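Local coordinates for protein probable TonB-dependent siderophore receptor PiuA (Acinetobacter baumannii, PDB 5FP1) that probably takes part in the first step of iron uptake across the outer membrane by binding iron-chelating siderophores, and may bind ferric enterobactin, at residues S31-P36 with T40-S45; D425-T430 with L435-R440; R65-I70 with V119-A124; K24-A29 with K528-D533. All coordinates share one frame; numbering follows the deposited sequence.

Three of the four contacts involve the N-terminal part that fills the barrel of this TonB-dependent receptor; interaction 2 belongs to the barrel wall itself. Along the chain, interaction 4 brackets the others: residues 24-29 precede the plug strand 43-47, and their partners 528-533 lie 499 residues on, at the end of barrel strand 518-531. Interactions 1 and 3 share the plug sheet through the neighbouring strands 43-47 and 114-121, with centres 14 Å apart. Interaction 1 also touches interaction 2, centres 12 Å apart, and interaction 4, centres 11 Å apart, and so connects the plug to the wall. Interactions 2 and 3, 23 Å between centres, do not meet.

Interaction 1 (S31-P36 with T40-S45); sequences SKFVAP and TPKSVS
Phe33 directs its ring to Thr40 and Val44, which meet it in different ways. Thr40 crosses the phenyl group at about a right angle, its methyl CG2 lying 3.8 Å from Phe33 CD1 in an oblique approach. Val44 slides past the ring in the opposite direction and sets CG2 3.6 Å from Phe33 CZ, also obliquely. At the ring edge, near its plane, Lys42 CD adds a looser contact, while the amine of Lys42 continues to the carbonyl of Ser123. Here a loop without regular structure leads into strand 43-47, an outer strand of the plug sheet, with Pro41 at the centre of an inverse gamma turn. Thr40 has two roles because of its first torsion (chi1 -62°), which holds CG2 anti to the backbone N, toward the ring, and OG1 anti to the carbonyl carbon, where it meets the loop carbonyl. Thr40 OG1 donates to Pro36 O at 2.7 Å, arriving from above the carbonyl plane, 56° out of it. The same hydroxyl receives a hydrogen bond from a water 2.9 Å from Thr40 OG1, and this water in turn accepts from Ala35 N at 2.9 Å. Lys528 of the barrel wall bonds to the carbonyls of Thr40 and Lys42.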
loop_
_atom_site.group_PDB
_atom_site.type_symbol
_atom_site.label_atom_id
_atom_site.label_comp_id
_atom_site.label_asym_id
_atom_site.label_seq_id
_atom_site.Cartn_x
_atom_site.Cartn_y
_atom_site.Cartn_z
ATOM N N SER A 31 7.056 -17.950 -0.999
ATOM C CA SER A 31 8.011 -18.994 -1.375
ATOM C C SER A 31 9.181 -18.480 -2.236
ATOM O O SER A 31 10.144 -19.216 -2.517
ATOM C CB SER A 31 7.292 -20.167 -2.047
ATOM O OG SER A 31 6.936 -19.848 -3.383
ATOM N N LYS A 32 9.129 -17.218 -2.650
ATOM C CA LYS A 32 10.292 -16.596 -3.293
ATOM C C LYS A 32 11.417 -16.202 -2.328
ATOM O O LYS A 32 12.539 -15.930 -2.771
ATOM C CB LYS A 32 9.860 -15.394 -4.134
ATOM C CG LYS A 32 9.096 -15.843 -5.355
ATOM C CD LYS A 32 8.871 -14.747 -6.348
ATOM C CE LYS A 32 8.058 -15.246 -7.521
ATOM N NZ LYS A 32 7.653 -14.054 -8.291
ATOM N N PHE A 33 11.112 -16.142 -1.036
ATOM C CA PHE A 33 12.114 -15.987 0.011
ATOM C C PHE A 33 12.461 -17.403 0.448
ATOM O O PHE A 33 11.778 -18.008 1.249
ATOM C CB PHE A 33 11.587 -15.199 1.207
ATOM C CG PHE A 33 11.570 -13.702 1.004
ATOM C CD1 PHE A 33 12.750 -12.999 0.791
ATOM C CD2 PHE A 33 10.385 -12.997 1.051
ATOM C CE1 PHE A 33 12.743 -11.625 0.606
ATOM C CE2 PHE A 33 10.362 -11.613 0.884
ATOM C CZ PHE A 33 11.544 -10.922 0.649
ATOM N N VAL A 34 13.524 -17.925 -0.126
ATOM C CA VAL A 34 13.900 -19.311 0.066
ATOM C C VAL A 34 14.631 -19.581 1.376
ATOM O O VAL A 34 14.814 -20.747 1.759
ATOM C CB VAL A 34 14.752 -19.770 -1.121
ATOM C CG1 VAL A 34 13.948 -19.626 -2.407
ATOM C CG2 VAL A 34 16.054 -18.966 -1.217
ATOM N N ALA A 35 15.043 -18.517 2.060
ATOM C CA ALA A 35 15.745 -18.637 3.342
ATOM C C ALA A 35 14.944 -17.978 4.444
ATOM O O ALA A 35 14.144 -17.097 4.158
ATOM C CB ALA A 35 17.127 -17.995 3.236
ATOM N N PRO A 36 15.175 -18.374 5.716
ATOM C CA PRO A 36 14.539 -17.686 6.842
ATOM C C PRO A 36 14.917 -16.223 6.861
ATOM O O PRO A 36 15.943 -15.842 6.300
ATOM C CB PRO A 36 15.090 -18.402 8.089
ATOM C CG PRO A 36 16.109 -19.376 7.610
ATOM C CD PRO A 36 15.963 -19.548 6.133
ATOM N N THR A 40 18.242 -13.879 5.363
ATOM C CA THR A 40 17.927 -13.264 4.075
ATOM C C THR A 40 18.622 -11.914 4.021
ATOM O O THR A 40 18.454 -11.107 4.925
ATOM C CB THR A 40 16.391 -13.141 3.927
ATOM O OG1 THR A 40 15.798 -14.452 3.942
ATOM C CG2 THR A 40 16.017 -12.399 2.640
ATOM N N PRO A 41 19.438 -11.665 2.982
ATOM C CA PRO A 41 20.215 -10.433 2.889
ATOM C C PRO A 41 19.405 -9.274 2.274
ATOM O O PRO A 41 19.788 -8.692 1.256
ATOM C CB PRO A 41 21.395 -10.843 2.008
ATOM C CG PRO A 41 20.797 -11.883 1.093
ATOM C CD PRO A 41 19.793 -12.618 1.914
ATOM N N LYS A 42 18.289 -8.961 2.920
ATOM C CA LYS A 42 17.338 -7.977 2.425
ATOM C C LYS A 42 16.481 -7.571 3.592
ATOM O O LYS A 42 16.233 -8.376 4.485
ATOM C CB LYS A 42 16.473 -8.607 1.333
ATOM C CG LYS A 42 15.797 -7.609 0.400
ATOM C CD LYS A 42 15.185 -8.315 -0.800
ATOM C CE LYS A 42 14.830 -7.311 -1.878
ATOM N NZ LYS A 42 16.035 -6.891 -2.648
ATOM N N SER A 43 16.031 -6.321 3.609
ATOM C CA SER A 43 15.136 -5.868 4.674
ATOM C C SER A 43 13.710 -6.273 4.390
ATOM O O SER A 43 13.154 -5.962 3.328
ATOM C CB SER A 43 15.217 -4.371 4.827
ATOM O OG SER A 43 16.539 -3.971 5.163
ATOM N N VAL A 44 13.115 -6.955 5.349
ATOM C CA VAL A 44 11.706 -7.379 5.261
ATOM C C VAL A 44 11.091 -7.170 6.634
ATOM O O VAL A 44 11.691 -7.571 7.652
ATOM C CB VAL A 44 11.582 -8.866 4.914
ATOM C CG1 VAL A 44 10.111 -9.280 4.771
ATOM C CG2 VAL A 44 12.343 -9.217 3.663
ATOM N N SER A 45 9.970 -6.445 6.684
ATOM C CA SER A 45 9.195 -6.286 7.918
ATOM C C SER A 45 7.879 -7.040 7.765
ATOM O O SER A 45 7.203 -6.936 6.733
ATOM C CB SER A 45 8.854 -4.831 8.191
ATOM O OG SER A 45 10.008 -4.077 8.538
HETATM O O HOH W 1 15.145 -15.680 1.450
#

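Interaction 2 (D425-T430 with L435-R440); sequences DNIEIT and LDLGLR
Ile427 extends its CD1 across to Leu437, where it lies 4.1 Å from Leu437 CD1, the two side chains crossing at a slant. Leu435 stands on this same face of the sheet, directly across from Ile427, with Ile427 CB and Leu435 CB 4.4 Å apart. Ile429 lengthens the apolar strip by setting CD1 against Leu435 CB. The other face carries a polar pair. Asn426 and Asp436 cross at about a right angle, their amide and carboxylate planes turned 50° apart. Both side chains leave with CG anti to the backbone N (chi1 -177° for Asn426), which brings the two groups within bonding range across the non-hydrogen-bonded pair. Asn426 ND2 donates to Asp436 OD1 at 3.0 Å, with the acceptor in the plane of the amide and the oxygen met on its anti side. Their remaining oxygens are engaged by neighbouring strands: Asn426 OD1 by Arg348 and Asp436 OD2 by Gln471. The backbones pair on either side of these residues. Ile427 N reaches Leu435 O at 2.7 Å and Leu435 N returns to Ile427 O at 2.9 Å, while Asp425 and Leu437 form the second hydrogen-bonded pair, Asp425 N lying 2.9 Å from Leu437 O. Beyond them Ile429 and Thr430 form a classic beta bulge. The arrangement is that of an antiparallel beta hairpin, here joining strands 405-428 and 433-450 in the transmembrane barrel of a TonB-dependent receptor.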
loop_
_atom_site.group_PDB
_atom_site.type_symbol
_atom_site.label_atom_id
_atom_site.label_comp_id
_atom_site.label_asym_id
_atom_site.label_seq_id
_atom_site.Cartn_x
_atom_site.Cartn_y
_atom_site.Cartn_z
ATOM N N ASP A 425 18.059 -18.596 -6.039
ATOM C CA ASP A 425 18.805 -19.680 -5.381
ATOM C C ASP A 425 19.645 -19.094 -4.256
ATOM O O ASP A 425 20.409 -18.144 -4.464
ATOM C CB ASP A 425 19.679 -20.387 -6.419
ATOM C CG ASP A 425 20.379 -21.655 -5.885
ATOM O OD1 ASP A 425 20.028 -22.166 -4.802
ATOM O OD2 ASP A 425 21.295 -22.141 -6.593
ATOM N N ASN A 426 19.455 -19.615 -3.056
ATOM C CA ASN A 426 20.302 -19.269 -1.950
ATOM C C ASN A 426 21.196 -20.480 -1.649
ATOM O O ASN A 426 20.701 -21.531 -1.270
ATOM C CB ASN A 426 19.483 -18.864 -0.730
ATOM C CG ASN A 426 20.357 -18.416 0.436
ATOM O OD1 ASN A 426 20.888 -19.246 1.177
ATOM N ND2 ASN A 426 20.508 -17.109 0.604
ATOM N N ILE A 427 22.498 -20.322 -1.875
ATOM C CA ILE A 427 23.443 -21.429 -1.795
ATOM C C ILE A 427 24.208 -21.407 -0.467
ATOM O O ILE A 427 24.967 -20.480 -0.192
ATOM C CB ILE A 427 24.427 -21.391 -2.965
ATOM C CG1 ILE A 427 23.675 -21.350 -4.289
ATOM C CG2 ILE A 427 25.342 -22.615 -2.944
ATOM C CD1 ILE A 427 24.565 -21.120 -5.478
ATOM N N GLU A 428 23.987 -22.429 0.353
ATOM C CA GLU A 428 24.764 -22.609 1.574
ATOM C C GLU A 428 26.096 -23.261 1.217
ATOM O O GLU A 428 26.156 -24.423 0.784
ATOM C CB GLU A 428 23.997 -23.425 2.602
ATOM C CG GLU A 428 24.799 -23.661 3.872
ATOM C CD GLU A 428 24.088 -24.527 4.896
ATOM O OE1 GLU A 428 22.854 -24.405 5.058
ATOM O OE2 GLU A 428 24.779 -25.300 5.584
ATOM N N ILE A 429 27.155 -22.473 1.327
ATOM C CA ILE A 429 28.497 -22.925 1.013
ATOM C C ILE A 429 29.074 -23.673 2.211
ATOM O O ILE A 429 29.618 -24.749 2.048
ATOM C CB ILE A 429 29.384 -21.749 0.582
ATOM C CG1 ILE A 429 28.783 -21.086 -0.664
ATOM C CG2 ILE A 429 30.799 -22.215 0.262
ATOM C CD1 ILE A 429 29.467 -19.796 -1.039
ATOM N N THR A 430 28.928 -23.105 3.401
ATOM C CA THR A 430 29.111 -23.812 4.644
ATOM C C THR A 430 28.048 -23.242 5.541
ATOM O O THR A 430 27.343 -22.341 5.130
ATOM C CB THR A 430 30.489 -23.510 5.295
ATOM O OG1 THR A 430 30.415 -22.241 5.968
ATOM C CG2 THR A 430 31.582 -23.478 4.269
ATOM N N LEU A 435 25.385 -17.656 -0.170
ATOM C CA LEU A 435 25.390 -16.836 -1.370
ATOM C C LEU A 435 23.957 -16.754 -1.931
ATOM O O LEU A 435 23.371 -17.773 -2.284
ATOM C CB LEU A 435 26.287 -17.453 -2.415
ATOM C CG LEU A 435 26.358 -16.739 -3.757
ATOM C CD1 LEU A 435 26.854 -15.307 -3.594
ATOM C CD2 LEU A 435 27.250 -17.532 -4.714
ATOM N N ASP A 436 23.388 -15.554 -1.948
ATOM C CA ASP A 436 21.998 -15.356 -2.413
ATOM C C ASP A 436 22.002 -14.817 -3.837
ATOM O O ASP A 436 22.714 -13.845 -4.130
ATOM C CB ASP A 436 21.297 -14.355 -1.493
ATOM C CG ASP A 436 19.766 -14.344 -1.696
ATOM O OD1 ASP A 436 19.096 -15.346 -1.336
ATOM O OD2 ASP A 436 19.265 -13.331 -2.235
ATOM N N LEU A 437 21.259 -15.454 -4.745
ATOM C CA LEU A 437 21.271 -15.049 -6.146
ATOM C C LEU A 437 19.857 -14.990 -6.684
ATOM O O LEU A 437 19.021 -15.829 -6.357
ATOM C CB LEU A 437 22.057 -16.039 -6.992
ATOM C CG LEU A 437 23.522 -16.255 -6.541
ATOM C CD1 LEU A 437 24.067 -17.492 -7.229
ATOM C CD2 LEU A 437 24.386 -15.049 -6.842
ATOM N N GLY A 438 19.617 -14.037 -7.565
ATOM C CA GLY A 438 18.350 -13.999 -8.294
ATOM C C GLY A 438 18.552 -13.329 -9.622
ATOM O O GLY A 438 19.340 -12.369 -9.748
ATOM N N LEU A 439 17.836 -13.833 -10.619
ATOM C CA LEU A 439 17.916 -13.327 -11.976
ATOM C C LEU A 439 16.531 -13.465 -12.610
ATOM O O LEU A 439 15.939 -14.521 -12.539
ATOM C CB LEU A 439 18.934 -14.162 -12.753
ATOM C CG LEU A 439 19.260 -13.777 -14.179
ATOM C CD1 LEU A 439 19.831 -12.378 -14.280
ATOM C CD2 LEU A 439 20.256 -14.790 -14.729
ATOM N N ARG A 440 16.041 -12.414 -13.251
ATOM C CA ARG A 440 14.703 -12.459 -13.827
ATOM C C ARG A 440 14.679 -11.720 -15.142
ATOM O O ARG A 440 15.284 -10.649 -15.267
ATOM C CB ARG A 440 13.680 -11.841 -12.854
ATOM C CG ARG A 440 12.264 -11.778 -13.403
ATOM C CD ARG A 440 11.233 -11.584 -12.300
ATOM N NE ARG A 440 9.963 -11.208 -12.867
ATOM C CZ ARG A 440 8.782 -11.553 -12.372
ATOM N NH1 ARG A 440 8.699 -12.240 -11.251
ATOM N NH2 ARG A 440 7.688 -11.125 -12.982
#

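Interaction 3 (R65-I70 with V119-A124); sequences RTVPGI and VTKGSA
A type II beta turn running from Val67 to Ile70 faces strand 119-121, with the nearest alpha carbons, those of Val67 and Val119, 8.6 Å apart. Both segments belong to the plug domain of the receptor, and the contact is buried packing between a loop and the plug sheet, in which side chains rather than backbones bridge the gap. Val67 holds CG1 anti to its backbone nitrogen (chi1 -174°), and this methyl lies alongside the end of Lys121, 4.0 Å from Lys121 CE, as the two side chains slide past each other in opposite directions. Its other branch is turned to the strand's valine, Val67 CG2 standing 4.4 Å from Val119 CG2. From the far end of the turn, Ile70 brings CD1 to a similar 4.4 Å from Val119 CG1. These are loose van der Waals contacts, and Ile87 of strand 85-87 adds its own apolar surface to Ile70, Val119 and Lys121. Gly69, with phi 86°, occupies the third position of the turn, and a weak backbone bond joins Ile70 N to Val67 O at 3.3 Å. The lysine chain bends at chi3 (-140°), and its amine is held by the hydroxyl of Ser45 on the adjacent strand 43-47. A water completes the link to the turn: Lys121 NZ donates to it at 2.9 Å, and it donates onward to Pro68 O at 2.6 Å.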
loop_
_atom_site.group_PDB
_atom_site.type_symbol
_atom_site.label_atom_id
_atom_site.label_comp_id
_atom_site.label_asym_id
_atom_site.label_seq_id
_atom_site.Cartn_x
_atom_site.Cartn_y
_atom_site.Cartn_z
ATOM N N ARG A 65 0.740 2.175 9.327
ATOM C CA ARG A 65 1.237 3.145 10.305
ATOM C C ARG A 65 2.256 2.507 11.257
ATOM O O ARG A 65 3.065 3.220 11.842
ATOM C CB ARG A 65 0.097 3.769 11.131
ATOM C CG ARG A 65 -0.334 2.959 12.350
ATOM C CD ARG A 65 -1.379 3.698 13.171
ATOM N NE ARG A 65 -1.770 2.924 14.337
ATOM C CZ ARG A 65 -2.967 2.362 14.485
ATOM N NH1 ARG A 65 -3.896 2.513 13.555
ATOM N NH2 ARG A 65 -3.228 1.671 15.566
ATOM N N THR A 66 2.198 1.192 11.419
ATOM C CA THR A 66 3.141 0.475 12.311
ATOM C C THR A 66 4.519 0.297 11.732
ATOM O O THR A 66 5.420 -0.180 12.443
ATOM C CB THR A 66 2.651 -0.935 12.691
ATOM O OG1 THR A 66 2.570 -1.790 11.522
ATOM C CG2 THR A 66 1.325 -0.860 13.371
ATOM N N VAL A 67 4.690 0.638 10.454
ATOM C CA VAL A 67 5.990 0.491 9.787
ATOM C C VAL A 67 6.549 1.869 9.510
ATOM O O VAL A 67 6.052 2.582 8.629
ATOM C CB VAL A 67 5.883 -0.241 8.438
ATOM C CG1 VAL A 67 7.282 -0.488 7.875
ATOM C CG2 VAL A 67 5.122 -1.549 8.592
ATOM N N PRO A 68 7.605 2.260 10.244
ATOM C CA PRO A 68 8.083 3.628 10.063
ATOM C C PRO A 68 8.628 3.871 8.674
ATOM O O PRO A 68 9.285 3.004 8.082
ATOM C CB PRO A 68 9.221 3.755 11.090
ATOM C CG PRO A 68 9.631 2.368 11.428
ATOM C CD PRO A 68 8.475 1.455 11.125
ATOM N N GLY A 69 8.382 5.061 8.169
ATOM C CA GLY A 69 8.935 5.477 6.891
ATOM C C GLY A 69 8.075 5.061 5.700
ATOM O O GLY A 69 8.402 5.400 4.569
ATOM N N ILE A 70 6.997 4.317 5.932
ATOM C CA ILE A 70 6.072 4.027 4.833
ATOM C C ILE A 70 5.170 5.242 4.889
ATOM O O ILE A 70 4.589 5.536 5.925
ATOM C CB ILE A 70 5.271 2.738 5.023
ATOM C CG1 ILE A 70 6.198 1.542 5.220
ATOM C CG2 ILE A 70 4.345 2.499 3.842
ATOM C CD1 ILE A 70 7.369 1.504 4.287
ATOM N N VAL A 119 6.284 -6.516 4.186
ATOM C CA VAL A 119 6.835 -5.353 3.486
ATOM C C VAL A 119 8.298 -5.594 3.127
ATOM O O VAL A 119 9.176 -5.641 4.010
ATOM C CB VAL A 119 6.720 -4.101 4.340
ATOM C CG1 VAL A 119 7.160 -2.872 3.568
ATOM C CG2 VAL A 119 5.279 -3.916 4.839
ATOM N N THR A 120 8.564 -5.725 1.835
ATOM C CA THR A 120 9.916 -5.830 1.348
ATOM C C THR A 120 10.407 -4.418 1.194
ATOM O O THR A 120 9.742 -3.581 0.563
ATOM C CB THR A 120 9.983 -6.588 0.013
ATOM O OG1 THR A 120 9.564 -7.937 0.233
ATOM C CG2 THR A 120 11.390 -6.587 -0.537
ATOM N N LYS A 121 11.569 -4.125 1.764
ATOM C CA LYS A 121 12.154 -2.803 1.624
ATOM C C LYS A 121 13.452 -2.910 0.835
ATOM O O LYS A 121 14.312 -3.753 1.136
ATOM C CB LYS A 121 12.380 -2.168 3.008
ATOM C CG LYS A 121 11.115 -1.997 3.832
ATOM C CD LYS A 121 11.422 -1.331 5.173
ATOM C CE LYS A 121 10.632 -1.937 6.316
ATOM N NZ LYS A 121 11.098 -1.465 7.665
ATOM N N GLY A 122 13.583 -2.067 -0.189
ATOM C CA GLY A 122 14.652 -2.187 -1.159
ATOM C C GLY A 122 14.186 -2.716 -2.508
ATOM O O GLY A 122 13.197 -3.446 -2.612
ATOM N N SER A 123 14.943 -2.374 -3.534
ATOM C CA SER A 123 14.671 -2.766 -4.910
ATOM C C SER A 123 14.480 -4.251 -5.033
ATOM O O SER A 123 15.271 -5.038 -4.507
ATOM C CB SER A 123 15.817 -2.292 -5.801
ATOM O OG SER A 123 15.965 -0.882 -5.688
ATOM N N ALA A 124 13.401 -4.663 -5.694
ATOM C CA ALA A 124 13.077 -6.084 -5.703
ATOM C C ALA A 124 12.484 -6.662 -6.970
ATOM O O ALA A 124 11.665 -7.586 -6.901
ATOM C CB ALA A 124 12.157 -6.365 -4.519
HETATM O O HOH W 2 11.334 1.361 8.010
#

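Interaction 4 (K24-A29 with K528-D533); sequences KVDQSA and KWDFLD
Lys24 reaches from the N-terminal loop to Asp530 on the barrel wall. The first torsion sets CG anti to the backbone N (chi1 167°), and the chain runs extended from CB through CG and CD toward the barrel. At CE it comes alongside the carboxylate, 3.4 Å from Asp530 OD1, the two side chains slanting across each other. The final bond then turns (chi4 -86°) and swings NZ to the other oxygen, forming a salt bridge of 3.5 Å from Lys24 NZ to Asp530 OD2. The stronger grip on the amine comes from its own segment: Lys24 NZ donates to Asp26 OD1 at 2.7 Å, using the syn lone pair of that oxygen. A further hydrogen bond goes to the carbonyl of Asn534, in the turn after strand 518-531. Between the two aspartates a water donates to both, 2.9 Å from Asp26 OD1 and 2.8 Å from Asp530 OD1, while Asn537 also holds Asp530 OD1. Asp26 OD1 and Asp530 OD2 approach to 4.3 Å, close for like charges. The lysine between them probably offsets this repulsion, so the three residues act as a salt-bridge network that joins the N-terminal loop to the barrel wall, in a contact that is ionic and water-mediated rather than apolar.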
loop_
_atom_site.group_PDB
_atom_site.type_symbol
_atom_site.label_atom_id
_atom_site.label_comp_id
_atom_site.label_asym_id
_atom_site.label_seq_id
_atom_site.Cartn_x
_atom_site.Cartn_y
_atom_site.Cartn_z
ATOM N N LYS A 24 7.220 -11.634 16.565
ATOM C CA LYS A 24 8.401 -11.955 15.773
ATOM C C LYS A 24 8.016 -13.015 14.774
ATOM O O LYS A 24 7.461 -14.062 15.140
ATOM C CB LYS A 24 9.503 -12.457 16.721
ATOM C CG LYS A 24 10.724 -13.144 16.123
ATOM C CD LYS A 24 11.623 -13.589 17.277
ATOM C CE LYS A 24 12.899 -14.268 16.834
ATOM N NZ LYS A 24 12.638 -15.716 16.625
ATOM N N VAL A 25 8.259 -12.748 13.496
ATOM C CA VAL A 25 7.983 -13.740 12.473
ATOM C C VAL A 25 9.296 -14.236 11.877
ATOM O O VAL A 25 10.087 -13.425 11.407
ATOM C CB VAL A 25 7.087 -13.117 11.378
ATOM C CG1 VAL A 25 6.799 -14.109 10.258
ATOM C CG2 VAL A 25 5.795 -12.607 12.004
ATOM N N ASP A 26 9.523 -15.554 11.875
ATOM C CA ASP A 26 10.828 -16.119 11.484
ATOM C C ASP A 26 10.955 -16.390 10.001
ATOM O O ASP A 26 12.046 -16.279 9.441
ATOM C CB ASP A 26 11.129 -17.431 12.215
ATOM C CG ASP A 26 11.332 -17.232 13.687
ATOM O OD1 ASP A 26 11.795 -16.149 14.102
ATOM O OD2 ASP A 26 11.009 -18.161 14.435
ATOM N N GLN A 27 9.850 -16.767 9.371
ATOM C CA GLN A 27 9.854 -17.133 7.958
ATOM C C GLN A 27 8.768 -16.355 7.226
ATOM O O GLN A 27 7.651 -16.237 7.711
ATOM C CB GLN A 27 9.540 -18.622 7.769
ATOM C CG GLN A 27 10.390 -19.561 8.588
ATOM C CD GLN A 27 11.633 -19.990 7.851
ATOM O OE1 GLN A 27 11.905 -19.532 6.738
ATOM N NE2 GLN A 27 12.393 -20.885 8.462
ATOM N N SER A 28 9.083 -15.936 6.021
ATOM C CA SER A 28 8.102 -15.372 5.120
ATOM C C SER A 28 7.157 -16.437 4.595
ATOM O O SER A 28 7.565 -17.570 4.381
ATOM C CB SER A 28 8.823 -14.738 3.950
ATOM O OG SER A 28 7.898 -14.406 2.937
ATOM N N ALA A 29 5.899 -16.067 4.352
ATOM C CA ALA A 29 4.953 -16.980 3.710
ATOM C C ALA A 29 5.138 -16.967 2.199
ATOM O O ALA A 29 4.521 -17.719 1.477
ATOM C CB ALA A 29 3.515 -16.607 4.091
ATOM N N LYS A 528 21.468 -9.011 11.345
ATOM C CA LYS A 528 20.263 -9.524 11.992
ATOM C C LYS A 528 20.633 -10.531 13.070
ATOM O O LYS A 528 21.528 -11.338 12.860
ATOM C CB LYS A 528 19.360 -10.216 10.966
ATOM C CG LYS A 528 18.963 -9.348 9.755
ATOM C CD LYS A 528 17.846 -9.992 8.935
ATOM C CE LYS A 528 17.631 -9.215 7.634
ATOM N NZ LYS A 528 16.564 -9.853 6.829
ATOM N N TRP A 529 19.900 -10.520 14.179
ATOM C CA TRP A 529 20.220 -11.374 15.343
ATOM C C TRP A 529 18.973 -11.865 16.012
ATOM O O TRP A 529 18.087 -11.066 16.338
ATOM C CB TRP A 529 21.062 -10.610 16.374
ATOM C CG TRP A 529 22.390 -10.342 15.837
ATOM C CD1 TRP A 529 22.756 -9.298 15.034
ATOM C CD2 TRP A 529 23.551 -11.181 15.966
ATOM N NE1 TRP A 529 24.082 -9.428 14.668
ATOM C CE2 TRP A 529 24.589 -10.576 15.215
ATOM C CE3 TRP A 529 23.818 -12.363 16.658
ATOM C CZ2 TRP A 529 25.872 -11.119 15.135
ATOM C CZ3 TRP A 529 25.102 -12.902 16.576
ATOM C CH2 TRP A 529 26.106 -12.280 15.819
ATOM N N ASP A 530 18.900 -13.178 16.221
ATOM C CA ASP A 530 17.930 -13.756 17.155
ATOM C C ASP A 530 18.560 -13.837 18.538
ATOM O O ASP A 530 19.668 -14.345 18.659
ATOM C CB ASP A 530 17.523 -15.167 16.723
ATOM C CG ASP A 530 16.377 -15.181 15.722
ATOM O OD1 ASP A 530 15.954 -14.109 15.239
ATOM O OD2 ASP A 530 15.920 -16.288 15.400
ATOM N N PHE A 531 17.836 -13.363 19.557
ATOM C CA PHE A 531 18.311 -13.256 20.942
ATOM C C PHE A 531 17.332 -13.914 21.884
ATOM O O PHE A 531 16.174 -14.187 21.526
ATOM C CB PHE A 531 18.343 -11.804 21.435
ATOM C CG PHE A 531 19.384 -10.959 20.821
ATOM C CD1 PHE A 531 20.729 -11.171 21.106
ATOM C CD2 PHE A 531 19.025 -9.903 19.996
ATOM C CE1 PHE A 531 21.713 -10.369 20.549
ATOM C CE2 PHE A 531 20.007 -9.087 19.442
ATOM C CZ PHE A 531 21.351 -9.321 19.718
ATOM N N LEU A 532 17.780 -14.073 23.132
ATOM C CA LEU A 532 16.922 -14.558 24.216
ATOM C C LEU A 532 16.267 -15.840 23.864
ATOM O O LEU A 532 15.039 -15.939 23.889
ATOM C CB LEU A 532 15.814 -13.564 24.544
ATOM C CG LEU A 532 16.132 -12.342 25.389
ATOM C CD1 LEU A 532 14.820 -11.725 25.851
ATOM C CD2 LEU A 532 16.994 -12.714 26.591
ATOM N N ASP A 533 17.063 -16.846 23.539
ATOM C CA ASP A 533 16.512 -18.150 23.197
ATOM C C ASP A 533 15.493 -18.041 22.077
ATOM O O ASP A 533 14.464 -18.714 22.093
ATOM C CB ASP A 533 15.874 -18.814 24.427
ATOM C CG ASP A 533 16.904 -19.261 25.437
ATOM O OD1 ASP A 533 18.049 -19.566 25.024
ATOM O OD2 ASP A 533 16.579 -19.308 26.641
HETATM O O HOH W 3 14.004 -14.554 13.220
#